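Side-chain contact in EKC/KEOPS complex subunit PCC1 (Saccharomyces cerevisiae, PDB 4WXA), which serves as the dimerization module of the EKC/KEOPS complex, which is required for threonylcarbamoylation of adenosine 37 in tRNAs reading codons that begin with adenine: residues A[73-76]-A[77-80]. Sequence-based numbering, arbitrary orientation.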
# COMPACT_ATOMS: atom_id res chain seq x y z
N ILE A 73 4.43 -1.13 4.85
CA ILE A 73 3.73 -0.38 5.85
C ILE A 73 2.62 -1.18 6.48
O ILE A 73 2.46 -1.16 7.71
CB ILE A 73 3.30 0.98 5.31
CG1 ILE A 73 4.60 1.78 5.11
CG2 ILE A 73 2.29 1.71 6.25
CD1 ILE A 73 4.36 3.20 4.76
N ILE A 74 1.89 -1.92 5.68
CA ILE A 74 0.90 -2.82 6.23
C ILE A 74 1.53 -3.78 7.24
O ILE A 74 0.90 -4.12 8.23
CB ILE A 74 0.17 -3.57 5.14
CG1 ILE A 74 -0.72 -2.58 4.37
CG2 ILE A 74 -0.69 -4.67 5.73
CD1 ILE A 74 -1.55 -3.19 3.23
N ASP A 75 2.77 -4.17 7.03
CA ASP A 75 3.42 -5.05 8.02
C ASP A 75 3.56 -4.34 9.34
O ASP A 75 3.30 -4.90 10.39
CB ASP A 75 4.79 -5.55 7.55
CG ASP A 75 4.72 -6.79 6.60
OD1 ASP A 75 3.68 -7.53 6.56
OD2 ASP A 75 5.73 -7.04 5.92
N SER A 76 3.97 -3.08 9.29
CA SER A 76 4.12 -2.31 10.53
C SER A 76 2.79 -2.20 11.30
O SER A 76 2.72 -2.34 12.51
CB SER A 76 4.67 -0.91 10.20
OG SER A 76 6.03 -1.05 9.89
N ILE A 77 1.73 -1.97 10.55
CA ILE A 77 0.43 -1.77 11.11
C ILE A 77 -0.04 -3.05 11.80
O ILE A 77 -0.53 -3.01 12.94
CB ILE A 77 -0.56 -1.36 10.05
CG1 ILE A 77 -0.24 0.04 9.52
CG2 ILE A 77 -1.95 -1.39 10.65
CD1 ILE A 77 -1.08 0.39 8.26
N LYS A 78 0.16 -4.19 11.16
CA LYS A 78 -0.16 -5.48 11.78
C LYS A 78 0.57 -5.66 13.07
O LYS A 78 0.02 -6.25 13.99
CB LYS A 78 0.16 -6.65 10.88
CG LYS A 78 -0.80 -6.72 9.69
CD LYS A 78 -0.69 -7.98 8.81
CE LYS A 78 0.66 -8.21 8.17
NZ LYS A 78 0.58 -9.51 7.42
N THR A 79 1.83 -5.22 13.13
CA THR A 79 2.62 -5.41 14.35
C THR A 79 1.99 -4.61 15.50
O THR A 79 1.86 -5.08 16.63
CB THR A 79 4.06 -4.91 14.19
OG1 THR A 79 4.74 -5.64 13.16
CG2 THR A 79 4.80 -5.09 15.52
N ILE A 80 1.60 -3.38 15.18
CA ILE A 80 0.94 -2.51 16.13
C ILE A 80 -0.40 -3.09 16.56
O ILE A 80 -0.76 -2.98 17.74
CB ILE A 80 0.69 -1.11 15.53
CG1 ILE A 80 2.03 -0.37 15.27
CG2 ILE A 80 -0.12 -0.26 16.49
CD1 ILE A 80 1.83 0.83 14.36
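K78 and D75, one turn apart on the helix 63-88, run side by side in the same direction, and their charged ends form a long salt bridge, OD1 of D75 to NZ of K78 at 3.8 Å. A bend at chi3 (-59°) carries the lysine chain back toward the aspartate, CE lying 3.5 Å from D75 OD1. Both ends find stronger partners on the GON7 subunit: OD1 accepts from the side-chain amide of Q78 of GON7, while NZ donates to the amide oxygen of that same glutamine and to the hydroxyl of T75 of GON7. The glutamine thus bridges the two charges. The carbonyls of I73, I74 and S76 each accept from the N-H four residues on, those of I77, K78 and I80. D75 O takes two donors, T79 N at 3.1 Å and T79 OG1 at 3.2 Å, which arrive from opposite faces of the carbonyl plane; chi1 of -62° sets the hydroxyl beside its own backbone N, facing back along the helix. I77 CD1 meets I73 CG2 at 4.1 Å. I74 packs on L15 and I77 on I17 of strand 11-18, and both also border GON7, at the seam where helix, sheet and GON7 meet.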